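Local coordinates for protein Maltose/maltodextrin transport permease homologue (PDB 6FFL) that binds maltotriose as the MalE solute-binding domain fused to a MalF permease subunit, and probably passes maltodextrins to the membrane part of its own ABC transporter, at residues 169-172 with 177-180; 184-189 with 348-353; 355-360 with 364-369. All coordinates share one frame; numbering follows the deposited sequence. Where two conformers were deposited one is given.

Contact 1: residues 169-172 with 177-180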
ATOM      1  N   PRO A 169       7.901  -6.260  -4.889  1.00 12.81           N
ATOM      2  CA  PRO A 169       8.280  -5.781  -6.225  1.00 17.80           C
ATOM      3  C   PRO A 169       9.488  -6.502  -6.792  1.00 10.97           C
ATOM      4  O   PRO A 169       9.609  -6.611  -8.019  1.00 14.02           O
ATOM      5  CB  PRO A 169       8.568  -4.289  -5.999  1.00 12.01           C
ATOM      6  CG  PRO A 169       7.808  -3.933  -4.755  1.00 12.74           C
ATOM      7  CD  PRO A 169       7.919  -5.164  -3.898  1.00 13.86           C
ATOM      8  N   PHE A 170      10.385  -7.001  -5.941  1.00 12.09           N
ATOM      9  CA  PHE A 170      11.598  -7.645  -6.449  1.00 13.41           C
ATOM     10  C   PHE A 170      11.340  -9.034  -6.999  1.00 13.08           C
ATOM     11  O   PHE A 170      12.116  -9.512  -7.832  1.00 14.62           O
ATOM     12  CB  PHE A 170      12.660  -7.739  -5.351  1.00 15.41           C
ATOM     13  CG  PHE A 170      13.043  -6.404  -4.777  1.00 13.11           C
ATOM     14  CD1 PHE A 170      13.834  -5.522  -5.503  1.00 14.09           C
ATOM     15  CD2 PHE A 170      12.602  -6.027  -3.523  1.00 15.49           C
ATOM     16  CE1 PHE A 170      14.169  -4.274  -4.985  1.00 14.36           C
ATOM     17  CE2 PHE A 170      12.937  -4.786  -2.998  1.00 17.70           C
ATOM     18  CZ  PHE A 170      13.721  -3.914  -3.729  1.00 16.20           C
ATOM     19  N   ILE A 171      10.284  -9.695  -6.546  1.00 14.18           N
ATOM     20  CA  ILE A 171      10.075 -11.093  -6.917  1.00 15.31           C
ATOM     21  C   ILE A 171      10.030 -11.249  -8.436  1.00 12.65           C
ATOM     22  O   ILE A 171      10.828 -12.030  -8.972  1.00 13.36           O
ATOM     23  CB  ILE A 171       8.825 -11.668  -6.233  1.00 14.30           C
ATOM     24  CG1 ILE A 171       9.008 -11.624  -4.715  1.00 11.66           C
ATOM     25  CG2 ILE A 171       8.588 -13.098  -6.713  1.00 17.29           C
ATOM     26  CD1 ILE A 171       7.715 -11.910  -3.909  1.00 12.73           C
ATOM     27  N   PRO A 172       9.157 -10.546  -9.178  1.00 11.90           N
ATOM     28  CA  PRO A 172       9.146 -10.728 -10.637  1.00 10.76           C
ATOM     29  C   PRO A 172      10.413 -10.245 -11.322  1.00 17.76           C
ATOM     30  O   PRO A 172      10.708 -10.716 -12.426  1.00 16.97           O
ATOM     31  CB  PRO A 172       7.926  -9.910 -11.089  1.00 16.27           C
ATOM     32  CG  PRO A 172       7.696  -8.909  -9.996  1.00 15.67           C
ATOM     33  CD  PRO A 172       8.084  -9.630  -8.739  1.00 15.08           C
ATOM     34  N   ALA A 177       6.361 -14.310 -11.138  1.00 17.28           N
ATOM     35  CA  ALA A 177       5.435 -13.632 -10.236  1.00 17.58           C
ATOM     36  C   ALA A 177       5.067 -14.546  -9.068  1.00 16.90           C
ATOM     37  O   ALA A 177       5.183 -15.768  -9.149  1.00 18.31           O
ATOM     38  CB  ALA A 177       4.168 -13.211 -10.984  1.00 20.26           C
ATOM     39  N   PHE A 178       4.593 -13.948  -7.970  1.00 16.87           N
ATOM     40  CA  PHE A 178       4.299 -14.760  -6.790  1.00 14.57           C
ATOM     41  C   PHE A 178       2.923 -15.407  -6.838  1.00 18.33           C
ATOM     42  O   PHE A 178       2.611 -16.226  -5.972  1.00 15.53           O
ATOM     43  CB  PHE A 178       4.455 -13.940  -5.495  1.00 15.55           C
ATOM     44  CG  PHE A 178       3.476 -12.789  -5.344  1.00 21.55           C
ATOM     45  CD1 PHE A 178       2.194 -13.003  -4.869  1.00 22.58           C
ATOM     46  CD2 PHE A 178       3.877 -11.481  -5.602  1.00 24.02           C
ATOM     47  CE1 PHE A 178       1.301 -11.947  -4.704  1.00 26.99           C
ATOM     48  CE2 PHE A 178       2.993 -10.413  -5.434  1.00 20.84           C
ATOM     49  CZ  PHE A 178       1.701 -10.651  -4.983  1.00 20.79           C
ATOM     50  N   LEU A 179       2.104 -15.061  -7.819  1.00 16.54           N
ATOM     51  CA  LEU A 179       0.813 -15.693  -8.048  1.00 22.28           C
ATOM     52  C   LEU A 179       0.783 -16.148  -9.498  1.00 27.85           C
ATOM     53  O   LEU A 179       1.216 -15.411 -10.387  1.00 33.06           O
ATOM     54  CB  LEU A 179      -0.320 -14.693  -7.766  1.00 26.60           C
ATOM     55  CG  LEU A 179      -1.732 -15.076  -7.354  1.00 34.51           C
ATOM     56  CD1 LEU A 179      -1.730 -16.009  -6.153  1.00 28.08           C
ATOM     57  CD2 LEU A 179      -2.501 -13.788  -7.052  1.00 23.43           C
ATOM     58  N   LYS A 180       0.297 -17.361  -9.739  1.00 26.74           N
ATOM     59  CA  LYS A 180       0.215 -17.844 -11.109  1.00 31.26           C
ATOM     60  C   LYS A 180      -0.844 -17.063 -11.886  1.00 26.04           C
ATOM     61  O   LYS A 180      -1.576 -16.234 -11.339  1.00 28.33           O
ATOM     62  CB  LYS A 180      -0.097 -19.337 -11.136  1.00 33.81           C
ATOM     63  CG  LYS A 180       1.067 -20.213 -10.726  1.00 35.42           C
ATOM     64  CD  LYS A 180       0.691 -21.675 -10.818  1.00 38.03           C
ATOM     65  CE  LYS A 180       1.913 -22.562 -10.668  1.00 51.54           C
ATOM     66  NZ  LYS A 180       1.582 -24.004 -10.854  1.00 59.91           N
TER

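Contact 2: residues 184-189 with 348-353. With GLC (alpha-D-glucopyranose), chain B.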
ATOM      1  N   VAL A 184      -5.015 -17.425  -8.432  1.00 22.10           N
ATOM      2  CA  VAL A 184      -5.357 -18.104  -7.183  1.00 18.43           C
ATOM      3  C   VAL A 184      -4.304 -19.096  -6.721  1.00 19.35           C
ATOM      4  O   VAL A 184      -4.317 -19.487  -5.542  1.00 22.09           O
ATOM      5  CB  VAL A 184      -6.725 -18.810  -7.293  1.00 24.28           C
ATOM      6  CG1 VAL A 184      -7.837 -17.802  -7.545  1.00 26.98           C
ATOM      7  CG2 VAL A 184      -6.686 -19.881  -8.375  1.00 22.53           C
ATOM      8  N   THR A 185      -3.385 -19.552  -7.569  1.00 17.26           N
ATOM      9  CA  THR A 185      -2.399 -20.537  -7.149  1.00 18.51           C
ATOM     10  C   THR A 185      -1.117 -19.837  -6.719  1.00 15.33           C
ATOM     11  O   THR A 185      -0.504 -19.133  -7.536  1.00 18.64           O
ATOM     12  CB  THR A 185      -2.104 -21.523  -8.271  1.00 27.70           C
ATOM     13  OG1 THR A 185      -3.331 -22.152  -8.681  1.00 23.94           O
ATOM     14  CG2 THR A 185      -1.138 -22.597  -7.792  1.00 30.41           C
ATOM     15  N   PRO A 186      -0.680 -19.995  -5.469  1.00 17.51           N
ATOM     16  CA  PRO A 186       0.604 -19.420  -5.054  1.00 18.42           C
ATOM     17  C   PRO A 186       1.742 -19.977  -5.893  1.00 16.22           C
ATOM     18  O   PRO A 186       1.728 -21.142  -6.296  1.00 18.69           O
ATOM     19  CB  PRO A 186       0.735 -19.855  -3.588  1.00 16.20           C
ATOM     20  CG  PRO A 186      -0.669 -20.127  -3.142  1.00 19.54           C
ATOM     21  CD  PRO A 186      -1.365 -20.684  -4.366  1.00 18.22           C
ATOM     22  N   ASN A 187       2.727 -19.122  -6.161  1.00 15.77           N
ATOM     23  CA  ASN A 187       3.927 -19.493  -6.898  1.00 14.80           C
ATOM     24  C   ASN A 187       5.122 -18.979  -6.103  1.00 16.63           C
ATOM     25  O   ASN A 187       5.812 -18.055  -6.531  1.00 16.47           O
ATOM     26  CB  ASN A 187       3.907 -18.912  -8.316  1.00 16.90           C
ATOM     27  CG  ASN A 187       4.953 -19.537  -9.220  1.00 21.12           C
ATOM     28  OD1 ASN A 187       5.227 -20.731  -9.141  1.00 28.37           O
ATOM     29  ND2 ASN A 187       5.544 -18.724 -10.083  1.00 24.37           N
ATOM     30  N   LEU A 188       5.360 -19.593  -4.940  1.00 17.38           N
ATOM     31  CA  LEU A 188       6.379 -19.112  -4.016  1.00 14.71           C
ATOM     32  C   LEU A 188       7.621 -19.986  -3.953  1.00 14.85           C
ATOM     33  O   LEU A 188       8.683 -19.489  -3.558  1.00 14.81           O
ATOM     34  CB  LEU A 188       5.791 -18.986  -2.601  1.00 13.10           C
ATOM     35  CG  LEU A 188       4.465 -18.220  -2.501  1.00 13.49           C
ATOM     36  CD1 LEU A 188       3.975 -18.184  -1.053  1.00 14.06           C
ATOM     37  CD2 LEU A 188       4.646 -16.808  -3.077  1.00 13.92           C
ATOM     38  N   ASN A 189       7.526 -21.268  -4.318  1.00 13.19           N
ATOM     39  CA  ASN A 189       8.699 -22.151  -4.272  1.00 14.91           C
ATOM     40  C   ASN A 189       9.509 -21.974  -5.557  1.00 20.44           C
ATOM     41  O   ASN A 189       9.607 -22.860  -6.411  1.00 20.59           O
ATOM     42  CB  ASN A 189       8.282 -23.604  -4.074  1.00 17.84           C
ATOM     43  CG  ASN A 189       9.487 -24.520  -3.880  1.00 24.14           C
ATOM     44  OD1 ASN A 189      10.582 -24.053  -3.561  1.00 25.07           O
ATOM     45  ND2 ASN A 189       9.297 -25.821  -4.091  1.00 28.91           N
ATOM     46  N   ARG A 348      -4.396 -13.419   0.484  1.00 13.95           N
ATOM     47  CA  ARG A 348      -4.231 -13.292   1.927  1.00 14.55           C
ATOM     48  C   ARG A 348      -3.324 -14.388   2.472  1.00 16.80           C
ATOM     49  O   ARG A 348      -2.440 -14.125   3.298  1.00 13.79           O
ATOM     50  CB  ARG A 348      -5.611 -13.338   2.592  1.00 15.80           C
ATOM     51  CG  ARG A 348      -5.584 -13.390   4.093  1.00 17.70           C
ATOM     52  CD  ARG A 348      -5.379 -12.006   4.663  1.00 16.40           C
ATOM     53  NE  ARG A 348      -3.989 -11.751   5.042  1.00 13.65           N
ATOM     54  CZ  ARG A 348      -3.304 -10.672   4.667  1.00 12.92           C
ATOM     55  NH1 ARG A 348      -3.865  -9.761   3.887  1.00 11.72           N
ATOM     56  NH2 ARG A 348      -2.062 -10.501   5.096  1.00 13.66           N
ATOM     57  N   ALA A 349      -3.533 -15.631   2.021  1.00 14.12           N
ATOM     58  CA  ALA A 349      -2.666 -16.728   2.428  1.00 14.45           C
ATOM     59  C   ALA A 349      -1.231 -16.494   1.977  1.00 13.92           C
ATOM     60  O   ALA A 349      -0.282 -16.826   2.701  1.00 16.40           O
ATOM     61  CB  ALA A 349      -3.190 -18.047   1.857  1.00 14.97           C
ATOM     62  N   VAL A 350      -1.054 -15.934   0.778  1.00 14.08           N
ATOM     63  CA  VAL A 350       0.291 -15.656   0.277  1.00 12.58           C
ATOM     64  C   VAL A 350       0.984 -14.630   1.164  1.00 13.55           C
ATOM     65  O   VAL A 350       2.134 -14.824   1.576  1.00 13.39           O
ATOM     66  CB  VAL A 350       0.249 -15.195  -1.189  1.00 12.39           C
ATOM     67  CG1 VAL A 350       1.629 -14.687  -1.611  1.00 13.84           C
ATOM     68  CG2 VAL A 350      -0.179 -16.345  -2.104  1.00 15.18           C
ATOM     69  N   TRP A 351       0.302 -13.518   1.467  1.00 13.31           N
ATOM     70  CA  TRP A 351       0.917 -12.505   2.324  1.00 15.79           C
ATOM     71  C   TRP A 351       1.288 -13.082   3.684  1.00 16.14           C
ATOM     72  O   TRP A 351       2.373 -12.814   4.216  1.00 13.81           O
ATOM     73  CB  TRP A 351      -0.030 -11.324   2.536  1.00 11.66           C
ATOM     74  CG  TRP A 351      -0.304 -10.451   1.366  1.00 12.22           C
ATOM     75  CD1 TRP A 351      -1.533 -10.003   0.971  1.00 11.74           C
ATOM     76  CD2 TRP A 351       0.652  -9.860   0.460  1.00 12.48           C
ATOM     77  NE1 TRP A 351      -1.404  -9.183  -0.133  1.00 12.40           N
ATOM     78  CE2 TRP A 351      -0.077  -9.081  -0.464  1.00 15.57           C
ATOM     79  CE3 TRP A 351       2.050  -9.916   0.340  1.00 12.45           C
ATOM     80  CZ2 TRP A 351       0.536  -8.371  -1.497  1.00 15.11           C
ATOM     81  CZ3 TRP A 351       2.656  -9.208  -0.694  1.00 15.27           C
ATOM     82  CH2 TRP A 351       1.898  -8.446  -1.592  1.00 18.45           C
ATOM     83  N   ASP A 352       0.363 -13.823   4.300  1.00 14.80           N
ATOM     84  CA  ASP A 352       0.612 -14.320   5.651  1.00 15.89           C
ATOM     85  C   ASP A 352       1.754 -15.326   5.674  1.00 16.55           C
ATOM     86  O   ASP A 352       2.576 -15.310   6.596  1.00 16.10           O
ATOM     87  CB  ASP A 352      -0.663 -14.930   6.230  1.00 14.26           C
ATOM     88  CG  ASP A 352      -1.730 -13.873   6.529  1.00 19.62           C
ATOM     89  OD1 ASP A 352      -1.366 -12.696   6.707  1.00 23.70           O
ATOM     90  OD2 ASP A 352      -2.923 -14.224   6.593  1.00 22.90           O
ATOM     91  N   SER A 353       1.809 -16.217   4.680  0.54 13.61           N
ATOM     92  CA  SER A 353       2.898 -17.187   4.605  0.54 16.65           C
ATOM     93  C   SER A 353       4.234 -16.501   4.350  0.54 17.69           C
ATOM     94  O   SER A 353       5.245 -16.840   4.979  0.54 18.74           O
ATOM     95  CB  SER A 353       2.613 -18.210   3.507  0.54 18.72           C
ATOM     96  OG  SER A 353       3.630 -19.194   3.459  0.54 20.59           O
TER
HETATM   97  C1  GLC B   3      -0.446  -4.779   1.660  1.00 10.47           C
HETATM   98  C2  GLC B   3      -1.802  -5.480   1.558  1.00 10.75           C
HETATM   99  C3  GLC B   3      -2.085  -6.233   2.863  1.00 10.70           C
HETATM  100  C4  GLC B   3      -0.958  -7.207   3.157  1.00 10.69           C
HETATM  101  C5  GLC B   3       0.385  -6.464   3.193  1.00  9.40           C
HETATM  102  C6  GLC B   3       1.537  -7.460   3.274  1.00 11.77           C
HETATM  103  O2  GLC B   3      -2.852  -4.535   1.273  1.00 13.05           O
HETATM  104  O3  GLC B   3      -3.322  -6.970   2.751  1.00 11.62           O
HETATM  105  O4  GLC B   3      -1.202  -7.835   4.425  1.00 12.36           O
HETATM  106  O5  GLC B   3       0.557  -5.752   1.963  1.00 12.56           O
HETATM  107  O6  GLC B   3       2.790  -6.811   3.577  1.00 12.72           O

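Contact 3: residues 355-360 with 364-369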
ATOM      1  N   ARG A 355       5.136 -13.509   5.174  0.56 15.14           N
ATOM      2  CA  ARG A 355       5.608 -12.781   6.348  0.56 16.36           C
ATOM      3  C   ARG A 355       6.218 -13.728   7.370  0.56 16.91           C
ATOM      4  O   ARG A 355       7.280 -13.439   7.935  0.56 17.86           O
ATOM      5  CB  ARG A 355       4.475 -11.976   6.979  0.56 17.26           C
ATOM      6  CG  ARG A 355       4.962 -10.986   8.040  0.56 15.18           C
ATOM      7  CD  ARG A 355       3.792 -10.336   8.782  0.56 17.75           C
ATOM      8  NE  ARG A 355       2.977  -9.510   7.894  0.56 18.21           N
ATOM      9  CZ  ARG A 355       1.772  -9.846   7.446  0.56 15.68           C
ATOM     10  NH1 ARG A 355       1.220 -10.998   7.804  0.56 16.48           N
ATOM     11  NH2 ARG A 355       1.117  -9.023   6.640  0.56 16.30           N
ATOM     12  N   ILE A 356       5.560 -14.862   7.618  1.00 15.28           N
ATOM     13  CA  ILE A 356       6.072 -15.832   8.578  1.00 17.02           C
ATOM     14  C   ILE A 356       7.449 -16.328   8.154  1.00 18.64           C
ATOM     15  O   ILE A 356       8.396 -16.341   8.952  1.00 20.94           O
ATOM     16  CB  ILE A 356       5.077 -16.997   8.727  1.00 17.67           C
ATOM     17  CG1 ILE A 356       3.819 -16.533   9.456  1.00 25.02           C
ATOM     18  CG2 ILE A 356       5.729 -18.195   9.452  1.00 22.62           C
ATOM     19  CD1 ILE A 356       2.635 -17.459   9.228  1.00 30.38           C
ATOM     20  N   GLN A 357       7.589 -16.717   6.882  1.00 16.78           N
ATOM     21  CA  GLN A 357       8.840 -17.334   6.452  1.00 18.85           C
ATOM     22  C   GLN A 357       9.980 -16.324   6.411  1.00 20.28           C
ATOM     23  O   GLN A 357      11.097 -16.637   6.847  1.00 18.90           O
ATOM     24  CB  GLN A 357       8.666 -18.014   5.091  1.00 20.64           C
ATOM     25  CG  GLN A 357       7.632 -19.129   5.075  1.00 21.94           C
ATOM     26  CD  GLN A 357       7.717 -20.052   6.280  1.00 25.62           C
ATOM     27  OE1 GLN A 357       8.798 -20.485   6.687  1.00 24.74           O
ATOM     28  NE2 GLN A 357       6.565 -20.369   6.851  1.00 41.52           N
ATOM     29  N   TYR A 358       9.736 -15.104   5.903  1.00 15.34           N
ATOM     30  CA  TYR A 358      10.859 -14.168   5.822  1.00 20.03           C
ATOM     31  C   TYR A 358      11.264 -13.661   7.198  1.00 16.00           C
ATOM     32  O   TYR A 358      12.434 -13.331   7.412  1.00 16.28           O
ATOM     33  CB  TYR A 358      10.572 -12.977   4.892  1.00 18.69           C
ATOM     34  CG  TYR A 358      11.878 -12.351   4.364  1.00 18.18           C
ATOM     35  CD1 TYR A 358      12.966 -13.163   4.032  1.00 20.83           C
ATOM     36  CD2 TYR A 358      12.036 -10.978   4.254  1.00 18.80           C
ATOM     37  CE1 TYR A 358      14.165 -12.626   3.551  1.00 19.00           C
ATOM     38  CE2 TYR A 358      13.224 -10.427   3.781  1.00 22.33           C
ATOM     39  CZ  TYR A 358      14.287 -11.258   3.432  1.00 24.74           C
ATOM     40  OH  TYR A 358      15.484 -10.736   2.961  1.00 24.62           O
ATOM     41  N   GLN A 359      10.332 -13.612   8.149  1.00 16.01           N
ATOM     42  CA  GLN A 359      10.730 -13.269   9.511  1.00 17.67           C
ATOM     43  C   GLN A 359      11.750 -14.266  10.035  1.00 18.80           C
ATOM     44  O   GLN A 359      12.718 -13.884  10.702  1.00 17.55           O
ATOM     45  CB  GLN A 359       9.506 -13.215  10.432  1.00 26.69           C
ATOM     46  CG  GLN A 359       9.767 -12.575  11.794  1.00 35.53           C
ATOM     47  CD  GLN A 359      10.370 -13.541  12.809  1.00 49.71           C
ATOM     48  OE1 GLN A 359      10.226 -14.759  12.690  1.00 60.04           O
ATOM     49  NE2 GLN A 359      11.058 -12.997  13.810  1.00 49.89           N
ATOM     50  N   LYS A 360      11.561 -15.548   9.717  1.00 14.21           N
ATOM     51  CA  LYS A 360      12.495 -16.566  10.181  1.00 14.70           C
ATOM     52  C   LYS A 360      13.834 -16.454   9.470  1.00 14.65           C
ATOM     53  O   LYS A 360      14.882 -16.714  10.071  1.00 17.89           O
ATOM     54  CB  LYS A 360      11.899 -17.954   9.961  1.00 18.16           C
ATOM     55  CG  LYS A 360      10.673 -18.253  10.802  1.00 24.98           C
ATOM     56  CD  LYS A 360      10.087 -19.600  10.377  1.00 30.13           C
ATOM     57  CE  LYS A 360       8.912 -20.013  11.238  1.00 46.59           C
ATOM     58  NZ  LYS A 360       8.379 -21.337  10.811  1.00 51.56           N
ATOM     59  N   GLY A 364      17.461 -15.409  11.189  1.00 17.57           N
ATOM     60  CA  GLY A 364      18.627 -16.269  11.090  1.00 16.97           C
ATOM     61  C   GLY A 364      18.387 -17.729  11.396  1.00 20.56           C
ATOM     62  O   GLY A 364      19.348 -18.445  11.698  1.00 22.35           O
ATOM     63  N   SER A 365      17.150 -18.212  11.315  1.00 17.68           N
ATOM     64  CA  SER A 365      16.908 -19.610  11.642  1.00 22.09           C
ATOM     65  C   SER A 365      16.581 -20.466  10.428  1.00 16.55           C
ATOM     66  O   SER A 365      16.586 -21.696  10.541  1.00 20.39           O
ATOM     67  CB  SER A 365      15.780 -19.732  12.678  1.00 27.45           C
ATOM     68  OG  SER A 365      14.555 -19.266  12.156  1.00 25.07           O
ATOM     69  N   LEU A 366      16.318 -19.850   9.277  1.00 15.76           N
ATOM     70  CA  LEU A 366      15.870 -20.552   8.083  1.00 20.65           C
ATOM     71  C   LEU A 366      16.662 -20.035   6.888  1.00 17.53           C
ATOM     72  O   LEU A 366      16.762 -18.821   6.700  1.00 18.08           O
ATOM     73  CB  LEU A 366      14.358 -20.315   7.883  1.00 18.42           C
ATOM     74  CG  LEU A 366      13.531 -21.143   6.909  1.00 21.88           C
ATOM     75  CD1 LEU A 366      13.643 -22.615   7.190  1.00 25.96           C
ATOM     76  CD2 LEU A 366      12.059 -20.702   6.999  1.00 25.06           C
ATOM     77  N   GLN A 367      17.210 -20.942   6.075  1.00 16.37           N
ATOM     78  CA  GLN A 367      17.879 -20.523   4.847  1.00 14.88           C
ATOM     79  C   GLN A 367      16.859 -20.080   3.791  1.00 18.45           C
ATOM     80  O   GLN A 367      15.725 -20.560   3.769  1.00 17.57           O
ATOM     81  CB  GLN A 367      18.742 -21.653   4.294  1.00 15.59           C
ATOM     82  CG  GLN A 367      19.941 -21.945   5.194  1.00 17.45           C
ATOM     83  CD  GLN A 367      20.982 -22.817   4.531  1.00 30.67           C
ATOM     84  OE1 GLN A 367      22.068 -22.353   4.185  1.00 42.13           O
ATOM     85  NE2 GLN A 367      20.659 -24.087   4.359  1.00 27.30           N
ATOM     86  N   PRO A 368      17.244 -19.161   2.897  1.00 15.47           N
ATOM     87  CA  PRO A 368      16.282 -18.653   1.897  1.00 17.05           C
ATOM     88  C   PRO A 368      15.584 -19.718   1.060  1.00 18.25           C
ATOM     89  O   PRO A 368      14.363 -19.625   0.851  1.00 19.26           O
ATOM     90  CB  PRO A 368      17.158 -17.732   1.033  1.00 18.65           C
ATOM     91  CG  PRO A 368      18.196 -17.227   1.976  1.00 18.43           C
ATOM     92  CD  PRO A 368      18.502 -18.390   2.908  1.00 16.78           C
ATOM     93  N   GLN A 369      16.308 -20.726   0.567  1.00 19.86           N
ATOM     94  CA  GLN A 369      15.651 -21.745  -0.252  1.00 16.62           C
ATOM     95  C   GLN A 369      14.596 -22.506   0.548  1.00 20.81           C
ATOM     96  O   GLN A 369      13.470 -22.713   0.075  1.00 18.28           O
ATOM     97  CB  GLN A 369      16.679 -22.713  -0.833  1.00 22.35           C
ATOM     98  CG  GLN A 369      16.045 -23.732  -1.774  1.00 31.35           C
ATOM     99  CD  GLN A 369      17.075 -24.570  -2.499  1.00 40.33           C
ATOM    100  OE1 GLN A 369      17.924 -24.042  -3.216  1.00 46.15           O
ATOM    101  NE2 GLN A 369      17.010 -25.880  -2.314  1.00 47.30           N
TER

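Contact 1: residues 169-172 with 177-180
I171 sits in the short, weakly bonded helical turn about 170-172, and the chain returns after a four-residue turn so that its CA lies 6.2 Å from the CA of A177 and 6.8 Å from the CA of F178, whose segment is neither helix nor strand. At this spacing the backbones stay apart and the gap is bridged where I171 reaches the F178 side chain. The CA-CB bond of I171 points toward 177-180, and its two branches divide the work. The long branch lies beside the backbone N, anti to the carbonyl carbon (chi1 -62°), and its end, CD1, reaches F178 CB at 4.2 Å. The same methyl stands 4.2 Å from F178 CD2, approaching the phenyl group obliquely at the root of the ring. The short branch ends against backbone instead, I171 CG2 being 4.5 Å from A177 C. The two side chains cross at about a right angle, so they share little length and touch around the benzylic carbon. F178 keeps its ring between the backbone N and carbonyl carbon (chi1 64°), which sends the far part of the ring past the isoleucine toward helix 346-362, where it meets the W351 ring at about 45° and packs on V350. I171 in turn packs on A192, L193 and T196 of helix 191-205. A177 turns its methyl away from 169-172 and lies exposed at the margin, while its carbonyl O accepts a bond from N187 ND2. Between the two segments the chemistry is apolar and fairly loose: two buried side chains meet by van der Waals contact alone, while directed bonds to N187 hold the 177-178 backbone.

Contact 2: residues 184-189 with 348-353
V350 packs with both of its methyls against the loop 184-189, one on each of two residues that bracket N187. CG1, anti to the backbone N (chi1 170°), meets L188 CD2 at 4.0 Å. CG2, turned to the other side, lies 3.9 Å from P186 CB and almost as close to the CG of the same ring, so the proline offers it two carbons in a row. All three residues are buried, and the valine meets both partners at an oblique angle; F178 packs on L188 as well, and I383 of helix 368-384 on P186. Q376 of that helix accepts from L188 N and donates to P186 O. The protein belongs to the periplasmic solute-binding family, and in this domain R348 and W351, on a different face of helix 346-362 from this apolar seam, line the maltotriose pocket. There W351 lays one ring face against a glucose: CD1 is 3.6 Å from the sugar C4, and C6 stands above the plane toward the rim of the ring, the aromatic-on-sugar packing common in carbohydrate-binding proteins. Hydrogen bonds to the same glucose come from R348. Its chain, bent at chi2 and chi3, brings the edge of the guanidinium to the sugar, NH2 donating to O4 at 2.9 Å (158°) and NH1 to O3 at 3.1 Å, with a weak second bond from NH1 to O4. A salt bridge holds the arginine in turn: one turn on, D352 grips it side-on, OD1 taking NH2 at 2.8 Å and OD2 taking NE at 3.1 Å, both from above the carboxylate plane. D352 OD2 also accepts from Q382, and OD1 pairs with R355 in the conformer modelled here.

Contact 3: residues 355-360 with 364-369
K360 and L366 meet in the tightly packed part of this contact, their CB atoms 4.0 Å apart just where helix 346-362 is ending. The leucine runs on from there, its CG anti to the backbone N (chi1 -167°), and puts CD2 against the helix. That methyl lies 3.3 Å from Q357 OE1, a tight approach of an amide oxygen to a carbon. The glutamine gets there by bending at chi2, and its side chain also packs on Q374, A375 and T378 of helix 368-384; L366 also touches A371 of that helix. The main polar tie is made by backbone: S365 N donates to K360 O at 3.0 Å, nearly straight at both ends (N-H...O 166°, C=O...N 162°). Toward solvent the contact opens out. Beyond CG the K360 chain is extended and its end leads away from 364-369, so the lysine contributes mostly aliphatic carbon. S365 is exposed, and its OG is at best a weak, unsettled partner of the K360 carbonyl at 3.3 Å. G364, with a positive phi, turns the chain out of the helix, and Q367 takes the N-cap position of the next one. The arrangement is a Schellman motif, here closing one helix of an alpha-alpha hairpin whose second helix is 368-384.

Contacts 1 and 2 are neighbours, their centres 10 Å apart, and the loop that supplies both is zipped to itself by two probable backbone bonds, F178 O to N187 N and K180 N to T185 O, each 2.9 Å. Contacts 2 and 3 share helix 346-362, with centres 15 Å apart. Both reach the sugar pocket, contact 2 through R348 and W351 and contact 3 through R355, whose conformer modelled here pairs with E43 and E163, two carboxylates that also bond the sugar. Other side chains of the contacts stand back from it: that of F178 is about 9 Å, and that of Q357 about 13 Å, from a glucose.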